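Local coordinates for protein arginine N-methyltransferase SFM1 (Saccharomyces cerevisiae, PDB 5C74) that transfers a methyl group from S-adenosyl-L-methionine to one arginine of ribosomal protein S3, leaving it monomethylated, at residues D95-F99 / L128-R132; Y20-R25 / L50-L55; F12-L18 / D45-L50; G54-T58 / F69-E73. All coordinates share one frame; numbering follows the deposited sequence.

Contact 1: D95-F99 / L128-R132; sequences DATKF and LISRR
Asp95 and Arg131 reach for each other from opposite directions and meet in a side-on, two-bond salt bridge. Arg131 NE donates to Asp95 OD2 at 3.0 Å and Arg131 NH2 to Asp95 OD1 at 3.1 Å, both nearly straight. The two acceptors lie close to the guanidinium plane, but the groups are not coplanar: their planes stand 51° apart, and the arginine meets the carboxylate from above its plane. Arg131 bends at its CB-CG bond (chi2 -69°), which turns NE and NH2 toward the aspartate while NH1 bends back to the carbonyl O of Ser130, 3.1 Å away. Asp95 OD2 also accepts from the backbone N of Gln92, and Lys98 NZ makes a long, weaker ion pair with Asp95 OD1, so one carboxylate is the hub of a small charge network. The strand 128-131 that carries Arg131 is an outermost strand of the six-stranded parallel sheet of this SPOUT-family protein, hydrogen-bonded to strand 80-83, and the segment 95-99 belongs to the connection leading into strand 101-104. Phe99 packs against the guanidinium. Its ring stands steeply, 77° from the guanidinium plane, with CZ 4.1 Å above the middle of one guanidinium face. The same Phe99 CZ meets Ile129 CG2 at 3.8 Å, and the neighbouring Phe99 CE1 touches Ile129 CB at 3.7 Å, the two side chains crossing at about a right angle. One face of the Phe99 ring is covered by Lys98 CB, 4.0 Å above its centre.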
# COMPACT_ATOMS: atom_id res chain seq x y z
N ASP A 95 -26.85 -19.68 6.89
CA ASP A 95 -26.65 -18.87 5.68
C ASP A 95 -25.79 -19.56 4.63
O ASP A 95 -25.69 -19.09 3.50
CB ASP A 95 -26.00 -17.52 6.03
CG ASP A 95 -26.92 -16.61 6.80
OD1 ASP A 95 -28.14 -16.64 6.57
OD2 ASP A 95 -26.40 -15.82 7.62
N ALA A 96 -25.17 -20.66 4.99
CA ALA A 96 -24.33 -21.40 4.04
C ALA A 96 -25.09 -21.83 2.77
O ALA A 96 -24.49 -21.91 1.70
CB ALA A 96 -23.71 -22.63 4.72
N THR A 97 -26.38 -22.13 2.88
CA THR A 97 -27.17 -22.48 1.70
C THR A 97 -27.62 -21.28 0.87
O THR A 97 -28.16 -21.44 -0.21
CB THR A 97 -28.44 -23.26 2.08
OG1 THR A 97 -29.26 -22.42 2.90
CG2 THR A 97 -28.07 -24.53 2.86
N LYS A 98 -27.41 -20.08 1.40
CA LYS A 98 -28.00 -18.87 0.83
C LYS A 98 -27.04 -18.10 -0.07
O LYS A 98 -27.47 -17.42 -1.00
CB LYS A 98 -28.47 -17.91 1.94
CG LYS A 98 -29.66 -18.41 2.77
CD LYS A 98 -30.16 -17.28 3.69
CE LYS A 98 -31.41 -17.69 4.47
NZ LYS A 98 -31.10 -18.57 5.63
N PHE A 99 -25.75 -18.18 0.26
CA PHE A 99 -24.74 -17.31 -0.33
C PHE A 99 -23.62 -18.08 -1.02
O PHE A 99 -23.15 -19.09 -0.49
CB PHE A 99 -24.11 -16.41 0.75
CG PHE A 99 -25.11 -15.54 1.47
CD1 PHE A 99 -26.00 -14.75 0.77
CD2 PHE A 99 -25.14 -15.52 2.86
CE1 PHE A 99 -26.92 -13.94 1.44
CE2 PHE A 99 -26.04 -14.72 3.54
CZ PHE A 99 -26.94 -13.93 2.83
N LEU A 128 -27.43 -7.86 -3.62
CA LEU A 128 -26.73 -8.08 -2.35
C LEU A 128 -27.65 -8.22 -1.13
O LEU A 128 -28.71 -7.60 -1.06
CB LEU A 128 -25.77 -6.91 -2.09
CG LEU A 128 -24.79 -6.67 -3.24
CD1 LEU A 128 -24.27 -5.25 -3.18
CD2 LEU A 128 -23.67 -7.66 -3.14
N ILE A 129 -27.20 -9.03 -0.18
CA ILE A 129 -27.85 -9.17 1.12
C ILE A 129 -26.82 -8.86 2.21
O ILE A 129 -25.75 -9.47 2.24
CB ILE A 129 -28.42 -10.60 1.33
CG1 ILE A 129 -29.42 -10.96 0.23
CG2 ILE A 129 -29.06 -10.73 2.72
CD1 ILE A 129 -30.71 -10.19 0.30
N SER A 130 -27.13 -7.91 3.08
CA SER A 130 -26.21 -7.50 4.13
C SER A 130 -26.13 -8.51 5.29
O SER A 130 -27.15 -9.05 5.72
CB SER A 130 -26.62 -6.13 4.70
OG SER A 130 -26.40 -5.09 3.76
N ARG A 131 -24.92 -8.74 5.79
CA ARG A 131 -24.71 -9.45 7.05
C ARG A 131 -23.62 -8.79 7.86
O ARG A 131 -22.66 -8.25 7.30
CB ARG A 131 -24.32 -10.91 6.82
CG ARG A 131 -25.47 -11.78 6.34
CD ARG A 131 -26.51 -11.99 7.42
NE ARG A 131 -27.45 -13.04 7.04
CZ ARG A 131 -28.61 -12.80 6.44
NH1 ARG A 131 -28.96 -11.55 6.14
NH2 ARG A 131 -29.42 -13.82 6.12
N ARG A 132 -23.76 -8.85 9.18
CA ARG A 132 -22.71 -8.42 10.10
C ARG A 132 -21.83 -9.60 10.49
O ARG A 132 -22.25 -10.74 10.41
CB ARG A 132 -23.36 -7.80 11.36
CG ARG A 132 -22.43 -6.95 12.19
CD ARG A 132 -23.14 -6.43 13.45
NE ARG A 132 -23.48 -7.51 14.37
CZ ARG A 132 -23.81 -7.33 15.65
NH1 ARG A 132 -23.83 -6.11 16.16
NH2 ARG A 132 -24.10 -8.38 16.41

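Contact 2: Y20-R25 / L50-L55; sequences YSQILR and LLKLGL
The last turn of helix 48-52 and the residues that leave it lie against one side of helix 14-27, with CA atoms 6.4 Å apart at Ser21 and Leu50 and 6.9 Å apart at Leu24 and Leu53. Leu24 is the central side chain. With CG set anti to its carbonyl carbon (chi1 -70°), its CD1 methyl is directed among three leucines: it touches Leu53 CB at 3.8 Å, Leu50 CD2 at 4.0 Å and Leu55 CD1 at 4.1 Å. Leu24 and Leu50 cross at about a right angle, whereas Leu24 and Leu53 run at a slant. Leu50 divides its branches: CD2 lies against Tyr20 CB at 3.8 Å and against Ser21 OG, while Leu50 CD1 approaches the edge of the Tyr20 ring near Tyr20 CD2. Leu53 points at helix 14-27, its CD1 resting 3.7 Å from Ser21 CB and loosely near the Arg25 guanidinium. No hydrogen bond crosses the contact. Ser21 OG is bonded to the carbonyl O of Ile17 in its own helix, so the leucine methyls meet a hydroxyl that already has a partner, and Tyr20 OH bonds to His7 ND1, away from the leucines. Leu24, Tyr20 and Leu55 also pack on strand 32-35. Helix 48-52 ends in a Schellman motif: Gly54, with positive phi, bonds back to Leu51 O while Leu55 N bonds to Leu50 O. This turn brings Leu55 CD1 against Leu24 and sends the chain into strand 56-57, a helix-to-strand passage of the parallel alpha/beta architecture of the SPOUT clan.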
# COMPACT_ATOMS: atom_id res chain seq x y z
N TYR A 20 -3.40 -10.32 2.26
CA TYR A 20 -3.87 -11.02 1.06
C TYR A 20 -3.18 -12.37 0.88
O TYR A 20 -3.81 -13.34 0.46
CB TYR A 20 -3.67 -10.17 -0.20
CG TYR A 20 -4.59 -8.97 -0.31
CD1 TYR A 20 -5.64 -8.77 0.60
CD2 TYR A 20 -4.43 -8.05 -1.34
CE1 TYR A 20 -6.47 -7.67 0.47
CE2 TYR A 20 -5.26 -6.96 -1.46
CZ TYR A 20 -6.28 -6.77 -0.57
OH TYR A 20 -7.07 -5.67 -0.74
N SER A 21 -1.87 -12.43 1.17
CA SER A 21 -1.13 -13.68 1.05
C SER A 21 -1.71 -14.72 1.99
O SER A 21 -1.84 -15.88 1.61
CB SER A 21 0.35 -13.48 1.37
OG SER A 21 0.95 -12.59 0.44
N GLN A 22 -2.04 -14.31 3.21
CA GLN A 22 -2.60 -15.23 4.19
C GLN A 22 -3.96 -15.74 3.72
O GLN A 22 -4.27 -16.93 3.83
CB GLN A 22 -2.72 -14.55 5.56
CG GLN A 22 -3.26 -15.47 6.66
CD GLN A 22 -2.19 -16.28 7.33
OE1 GLN A 22 -1.08 -16.46 6.80
NE2 GLN A 22 -2.50 -16.78 8.53
N ILE A 23 -4.77 -14.84 3.17
CA ILE A 23 -6.08 -15.23 2.63
C ILE A 23 -5.94 -16.27 1.51
O ILE A 23 -6.63 -17.30 1.52
CB ILE A 23 -6.86 -13.99 2.14
CG1 ILE A 23 -7.24 -13.12 3.35
CG2 ILE A 23 -8.09 -14.38 1.33
CD1 ILE A 23 -7.65 -11.67 3.02
N LEU A 24 -5.04 -16.01 0.58
CA LEU A 24 -4.79 -16.94 -0.52
C LEU A 24 -4.33 -18.30 -0.03
O LEU A 24 -4.75 -19.33 -0.56
CB LEU A 24 -3.77 -16.35 -1.50
CG LEU A 24 -4.27 -15.16 -2.33
CD1 LEU A 24 -3.09 -14.35 -2.92
CD2 LEU A 24 -5.18 -15.65 -3.45
N ARG A 25 -3.47 -18.32 0.99
CA ARG A 25 -3.00 -19.59 1.51
C ARG A 25 -4.15 -20.34 2.19
O ARG A 25 -4.20 -21.56 2.15
CB ARG A 25 -1.83 -19.39 2.50
CG ARG A 25 -0.49 -19.13 1.79
CD ARG A 25 0.68 -19.06 2.77
NE ARG A 25 0.51 -17.98 3.72
CZ ARG A 25 1.14 -16.81 3.66
NH1 ARG A 25 2.01 -16.56 2.70
NH2 ARG A 25 0.89 -15.89 4.58
N LEU A 50 2.10 -11.86 -4.68
CA LEU A 50 0.69 -12.17 -4.89
C LEU A 50 0.47 -12.85 -6.26
O LEU A 50 -0.35 -13.76 -6.39
CB LEU A 50 -0.17 -10.91 -4.77
CG LEU A 50 -0.11 -10.28 -3.37
CD1 LEU A 50 -0.90 -8.98 -3.33
CD2 LEU A 50 -0.64 -11.25 -2.30
N LEU A 51 1.20 -12.38 -7.26
CA LEU A 51 1.16 -13.05 -8.56
C LEU A 51 1.58 -14.51 -8.43
O LEU A 51 0.92 -15.40 -8.97
CB LEU A 51 2.05 -12.32 -9.55
CG LEU A 51 1.50 -10.96 -10.02
CD1 LEU A 51 2.50 -10.28 -10.96
CD2 LEU A 51 0.13 -11.09 -10.67
N LYS A 52 2.65 -14.77 -7.68
CA LYS A 52 3.13 -16.15 -7.53
C LYS A 52 2.11 -17.00 -6.79
O LYS A 52 2.04 -18.21 -7.01
CB LYS A 52 4.48 -16.18 -6.81
CG LYS A 52 5.59 -15.56 -7.64
CD LYS A 52 6.97 -15.94 -7.14
CE LYS A 52 8.06 -15.25 -7.95
NZ LYS A 52 7.98 -13.77 -7.81
N LEU A 53 1.30 -16.38 -5.95
CA LEU A 53 0.26 -17.12 -5.23
C LEU A 53 -1.02 -17.27 -6.07
O LEU A 53 -1.98 -17.91 -5.64
CB LEU A 53 -0.05 -16.43 -3.90
CG LEU A 53 0.98 -16.68 -2.79
CD1 LEU A 53 0.68 -15.83 -1.53
CD2 LEU A 53 1.01 -18.16 -2.42
N GLY A 54 -1.04 -16.69 -7.26
CA GLY A 54 -2.16 -16.87 -8.16
C GLY A 54 -3.29 -15.86 -8.03
O GLY A 54 -4.43 -16.15 -8.42
N LEU A 55 -2.99 -14.68 -7.50
CA LEU A 55 -4.02 -13.68 -7.23
C LEU A 55 -4.85 -13.32 -8.46
O LEU A 55 -4.30 -12.93 -9.49
CB LEU A 55 -3.38 -12.40 -6.67
CG LEU A 55 -4.39 -11.29 -6.37
CD1 LEU A 55 -5.24 -11.65 -5.15
CD2 LEU A 55 -3.70 -9.95 -6.21

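Contact 3: F12-L18 / D45-L50; sequences FSEWVIL and DIPQRL. With SO4 (sulfate ion), chain C.
The Phe12 ring carries Pro47 on one face, CD lying 3.7 Å from the ring centroid and 21° off the normal in a CH-pi contact; Ile46 CD1 and Leu50 CD1 approach the ring obliquely, and His7 stacks with it. The Arg49 guanidinium has Ile17 CG2 3.6 Å above the centre of one face, while Glu14 and a sulfate ion occupy its edge. Glu14 is gripped end-on: Arg49 NH2 reaches Glu14 OE1 and Arg49 NH1 reaches Glu14 OE2, each at 2.8 Å on the syn side, with the planes only 10° apart. A bend in the glutamate (chi2 63°) returns its carboxylate to the arginine although its CB leaves the helix the other way. Between the two flat groups, Ile17 CD1 presses on Pro47 CG at a tight 3.5 Å. Lys202 of the second subunit bonds to Phe12 O, so the contact lies at the dimer interface. The sulfate, probably from the crystallisation liquor, accepts from Gln48 N; its O3 takes both Arg49 N and, at 2.9 Å, Arg49 NE, and O1 takes Arg49 NH2. The guanidinium charge is probably balanced by Glu14 and the anion, whose bonds hold it flat.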
# COMPACT_ATOMS: atom_id res chain seq x y z
N PHE A 12 -0.31 -1.45 -3.10
CA PHE A 12 -0.47 -2.49 -2.10
C PHE A 12 0.53 -2.25 -0.99
O PHE A 12 1.72 -2.42 -1.19
CB PHE A 12 -0.24 -3.88 -2.69
CG PHE A 12 -1.25 -4.29 -3.73
CD1 PHE A 12 -1.20 -3.75 -5.01
CD2 PHE A 12 -2.22 -5.22 -3.43
CE1 PHE A 12 -2.12 -4.13 -5.98
CE2 PHE A 12 -3.16 -5.61 -4.39
CZ PHE A 12 -3.11 -5.06 -5.66
N SER A 13 0.04 -1.86 0.18
CA SER A 13 0.92 -1.69 1.33
C SER A 13 1.46 -3.04 1.78
O SER A 13 0.88 -4.08 1.48
CB SER A 13 0.19 -1.02 2.46
OG SER A 13 -0.78 -1.91 2.98
N GLU A 14 2.58 -3.03 2.49
CA GLU A 14 3.19 -4.28 2.90
C GLU A 14 2.24 -5.09 3.78
O GLU A 14 2.13 -6.31 3.61
CB GLU A 14 4.53 -4.02 3.61
CG GLU A 14 5.27 -5.28 4.04
CD GLU A 14 5.70 -6.17 2.87
OE1 GLU A 14 5.73 -5.70 1.71
OE2 GLU A 14 6.01 -7.35 3.13
N TRP A 15 1.52 -4.43 4.68
CA TRP A 15 0.63 -5.18 5.57
C TRP A 15 -0.53 -5.78 4.77
O TRP A 15 -0.96 -6.90 5.06
CB TRP A 15 0.11 -4.33 6.74
CG TRP A 15 -0.77 -3.15 6.40
CD1 TRP A 15 -0.38 -1.85 6.22
CD2 TRP A 15 -2.19 -3.17 6.24
NE1 TRP A 15 -1.48 -1.06 5.96
CE2 TRP A 15 -2.61 -1.84 5.97
CE3 TRP A 15 -3.17 -4.18 6.29
CZ2 TRP A 15 -3.94 -1.50 5.75
CZ3 TRP A 15 -4.50 -3.84 6.08
CH2 TRP A 15 -4.87 -2.51 5.81
N VAL A 16 -1.01 -5.06 3.75
CA VAL A 16 -2.06 -5.59 2.88
C VAL A 16 -1.56 -6.81 2.09
O VAL A 16 -2.28 -7.81 1.91
CB VAL A 16 -2.57 -4.51 1.89
CG1 VAL A 16 -3.33 -5.14 0.74
CG2 VAL A 16 -3.45 -3.49 2.60
N ILE A 17 -0.33 -6.75 1.61
CA ILE A 17 0.25 -7.90 0.90
C ILE A 17 0.33 -9.11 1.82
O ILE A 17 0.01 -10.24 1.41
CB ILE A 17 1.64 -7.57 0.34
CG1 ILE A 17 1.52 -6.51 -0.77
CG2 ILE A 17 2.33 -8.84 -0.19
CD1 ILE A 17 2.88 -5.91 -1.24
N LEU A 18 0.72 -8.90 3.07
CA LEU A 18 0.77 -10.01 4.00
C LEU A 18 -0.63 -10.56 4.27
O LEU A 18 -0.80 -11.79 4.33
CB LEU A 18 1.43 -9.59 5.32
CG LEU A 18 2.89 -9.14 5.19
CD1 LEU A 18 3.44 -8.79 6.59
CD2 LEU A 18 3.72 -10.25 4.55
N ASP A 45 1.70 -3.86 -11.83
CA ASP A 45 1.40 -3.20 -10.56
C ASP A 45 1.10 -4.18 -9.43
O ASP A 45 0.99 -3.77 -8.26
CB ASP A 45 0.20 -2.27 -10.73
CG ASP A 45 0.50 -1.10 -11.66
OD1 ASP A 45 1.41 -0.31 -11.33
OD2 ASP A 45 -0.19 -0.96 -12.69
N ILE A 46 0.96 -5.46 -9.75
CA ILE A 46 0.61 -6.45 -8.74
C ILE A 46 1.87 -7.01 -8.09
O ILE A 46 2.78 -7.44 -8.80
CB ILE A 46 -0.22 -7.60 -9.34
CG1 ILE A 46 -1.33 -7.05 -10.23
CG2 ILE A 46 -0.79 -8.50 -8.23
CD1 ILE A 46 -2.39 -6.25 -9.48
N PRO A 47 1.93 -6.99 -6.75
CA PRO A 47 3.13 -7.49 -6.06
C PRO A 47 3.50 -8.90 -6.54
O PRO A 47 2.62 -9.74 -6.73
CB PRO A 47 2.71 -7.49 -4.58
CG PRO A 47 1.71 -6.35 -4.49
CD PRO A 47 0.96 -6.40 -5.81
N GLN A 48 4.79 -9.15 -6.74
CA GLN A 48 5.25 -10.45 -7.21
C GLN A 48 4.82 -11.60 -6.31
O GLN A 48 4.53 -12.70 -6.79
CB GLN A 48 6.78 -10.46 -7.35
CG GLN A 48 7.30 -9.67 -8.54
CD GLN A 48 6.82 -10.22 -9.87
OE1 GLN A 48 6.20 -9.52 -10.66
NE2 GLN A 48 7.11 -11.49 -10.11
N ARG A 49 4.79 -11.36 -5.00
CA ARG A 49 4.39 -12.39 -4.06
C ARG A 49 2.94 -12.82 -4.32
O ARG A 49 2.61 -14.01 -4.23
CB ARG A 49 4.57 -11.91 -2.62
CG ARG A 49 6.01 -12.08 -2.13
CD ARG A 49 6.26 -11.29 -0.84
NE ARG A 49 6.13 -9.84 -1.03
CZ ARG A 49 5.92 -8.99 -0.03
NH1 ARG A 49 5.85 -9.45 1.22
NH2 ARG A 49 5.80 -7.69 -0.28
N LEU A 50 2.10 -11.86 -4.68
CA LEU A 50 0.69 -12.17 -4.89
C LEU A 50 0.47 -12.85 -6.26
O LEU A 50 -0.35 -13.76 -6.39
CB LEU A 50 -0.17 -10.91 -4.77
CG LEU A 50 -0.11 -10.28 -3.37
CD1 LEU A 50 -0.90 -8.98 -3.33
CD2 LEU A 50 -0.64 -11.25 -2.30
S SO4 C . 6.65 -7.84 -3.98
O1 SO4 C . 6.21 -6.80 -3.04
O2 SO4 C . 6.49 -7.31 -5.32
O3 SO4 C . 5.84 -9.04 -3.80
O4 SO4 C . 8.05 -8.17 -3.75

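Contact 4: G54-T58 / F69-E73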
# COMPACT_ATOMS: atom_id res chain seq x y z
N GLY A 54 -1.04 -16.69 -7.26
CA GLY A 54 -2.16 -16.87 -8.16
C GLY A 54 -3.29 -15.86 -8.03
O GLY A 54 -4.43 -16.15 -8.42
N LEU A 55 -2.99 -14.68 -7.50
CA LEU A 55 -4.02 -13.68 -7.23
C LEU A 55 -4.85 -13.32 -8.46
O LEU A 55 -4.30 -12.93 -9.49
CB LEU A 55 -3.38 -12.40 -6.67
CG LEU A 55 -4.39 -11.29 -6.37
CD1 LEU A 55 -5.24 -11.65 -5.15
CD2 LEU A 55 -3.70 -9.95 -6.21
N ARG A 56 -6.16 -13.43 -8.34
CA ARG A 56 -7.08 -12.94 -9.37
C ARG A 56 -7.56 -11.53 -9.07
O ARG A 56 -8.04 -11.25 -7.97
CB ARG A 56 -8.30 -13.86 -9.48
CG ARG A 56 -7.95 -15.27 -9.87
CD ARG A 56 -9.17 -16.18 -9.81
NE ARG A 56 -8.89 -17.43 -10.50
CZ ARG A 56 -9.82 -18.30 -10.89
NH1 ARG A 56 -11.10 -18.07 -10.64
NH2 ARG A 56 -9.47 -19.41 -11.52
N TRP A 57 -7.46 -10.65 -10.06
CA TRP A 57 -7.85 -9.26 -9.87
C TRP A 57 -8.48 -8.71 -11.14
O TRP A 57 -8.20 -9.19 -12.24
CB TRP A 57 -6.64 -8.41 -9.49
CG TRP A 57 -5.57 -8.49 -10.52
CD1 TRP A 57 -4.63 -9.46 -10.66
CD2 TRP A 57 -5.36 -7.56 -11.59
NE1 TRP A 57 -3.84 -9.20 -11.76
CE2 TRP A 57 -4.27 -8.04 -12.35
CE3 TRP A 57 -6.00 -6.39 -12.00
CZ2 TRP A 57 -3.78 -7.36 -13.47
CZ3 TRP A 57 -5.51 -5.72 -13.13
CH2 TRP A 57 -4.42 -6.21 -13.84
N THR A 58 -9.31 -7.68 -10.99
CA THR A 58 -9.85 -7.01 -12.17
C THR A 58 -10.15 -5.56 -11.85
O THR A 58 -10.39 -5.21 -10.69
CB THR A 58 -11.12 -7.70 -12.68
OG1 THR A 58 -11.65 -6.97 -13.78
CG2 THR A 58 -12.16 -7.78 -11.58
N PHE A 69 -13.44 -14.17 -15.41
CA PHE A 69 -13.05 -15.45 -14.85
C PHE A 69 -14.16 -16.46 -15.11
O PHE A 69 -15.05 -16.66 -14.29
CB PHE A 69 -12.76 -15.33 -13.36
CG PHE A 69 -11.69 -14.32 -13.05
CD1 PHE A 69 -10.35 -14.65 -13.19
CD2 PHE A 69 -12.03 -13.03 -12.68
CE1 PHE A 69 -9.35 -13.71 -12.93
CE2 PHE A 69 -11.04 -12.08 -12.42
CZ PHE A 69 -9.70 -12.43 -12.55
N LYS A 70 -14.11 -17.05 -16.29
CA LYS A 70 -15.24 -17.81 -16.81
C LYS A 70 -15.45 -19.12 -16.06
O LYS A 70 -16.51 -19.72 -16.16
CB LYS A 70 -15.05 -18.04 -18.31
CG LYS A 70 -15.35 -16.78 -19.13
CD LYS A 70 -15.05 -16.96 -20.61
CE LYS A 70 -15.78 -15.91 -21.44
NZ LYS A 70 -15.51 -14.52 -20.97
N ASP A 71 -14.46 -19.54 -15.28
CA ASP A 71 -14.61 -20.75 -14.47
C ASP A 71 -15.48 -20.55 -13.22
O ASP A 71 -15.99 -21.52 -12.66
CB ASP A 71 -13.23 -21.27 -14.05
CG ASP A 71 -12.42 -20.23 -13.30
OD1 ASP A 71 -12.39 -19.06 -13.75
OD2 ASP A 71 -11.82 -20.57 -12.26
N LEU A 72 -15.66 -19.30 -12.78
CA LEU A 72 -16.41 -19.06 -11.55
C LEU A 72 -17.91 -19.25 -11.73
O LEU A 72 -18.45 -18.96 -12.80
CB LEU A 72 -16.14 -17.64 -11.01
CG LEU A 72 -14.72 -17.37 -10.52
CD1 LEU A 72 -14.54 -15.90 -10.17
CD2 LEU A 72 -14.40 -18.23 -9.31
N GLU A 73 -18.59 -19.71 -10.68
CA GLU A 73 -20.05 -19.78 -10.76
C GLU A 73 -20.59 -18.36 -10.82
O GLU A 73 -19.95 -17.44 -10.30
CB GLU A 73 -20.64 -20.55 -9.58
CG GLU A 73 -20.73 -19.79 -8.29
CD GLU A 73 -21.41 -20.61 -7.20
OE1 GLU A 73 -20.75 -20.89 -6.18
OE2 GLU A 73 -22.59 -20.98 -7.37
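The short, weakly bonded strand 56-57, at one edge of the parallel sheet within this chain, is covered here by the type I beta turn of Phe69 to Leu72, which follows the short helix 65-68 on the way to strand 80-83. Arg56 bridges the two. Its chain runs extended from CG to NE and slides past Phe69 in the opposite direction, so that Phe69 lies along its chain from CB to NE: Arg56 CB is 3.6 Å from Phe69 CE1, and Arg56 CD is 3.9 Å from Phe69 CD1. The guanidinium and ring planes are only 13° apart, with Phe69 CD1 over one guanidinium face. At the far end both terminal nitrogens converge on a single oxygen, Asp71 OD2, reached by Arg56 NH2 at 2.7 Å and by Arg56 NH1 at 3.1 Å. The first bond is fairly straight, the second more bent. Asp71 holds its carboxylate between the backbone N and the carbonyl carbon (chi1 56°), turned 73° from the guanidinium plane and offering OD2 from its syn side. Leu72 CD2 sits at the guanidinium edge, 3.6 Å from Arg56 NH1. At the other end of the ring, the carbonyl O of Trp57 meets its edge near Phe69 CZ at 3.6 Å. Next to it stands Thr58, whose OG1 bonds to Asp68 just before the turn. Two donors on one oxygen would be expected to draw the negative charge toward Asp71 OD2; the ring lies along the aliphatic part of Arg56, and the paired bonds probably limit rotation of the guanidinium at this largely surface position.

Contacts 2 and 3 are successive parts of one helix pair: both join helix 14-27 to helix 48-52, their centres are 9 Å apart, and Leu50 serves both, while Tyr20 CE2 touches Phe12 CE2 at 3.9 Å. Contact 4 starts where contact 2 ends, sharing Gly54 and Leu55, and its centre is 13 Å from that of contact 2; Ile46 of contact 3 also packs on Trp57. Contact 1 stands apart, about 29 Å from contact 3 between centres and on the other side of the chain's centre, yet it and contact 4 reach the same parallel sheet. Contact 3 alone holds the sulfate and borders the second subunit; its Glu14 side chain is about 13 Å from a nickel ion.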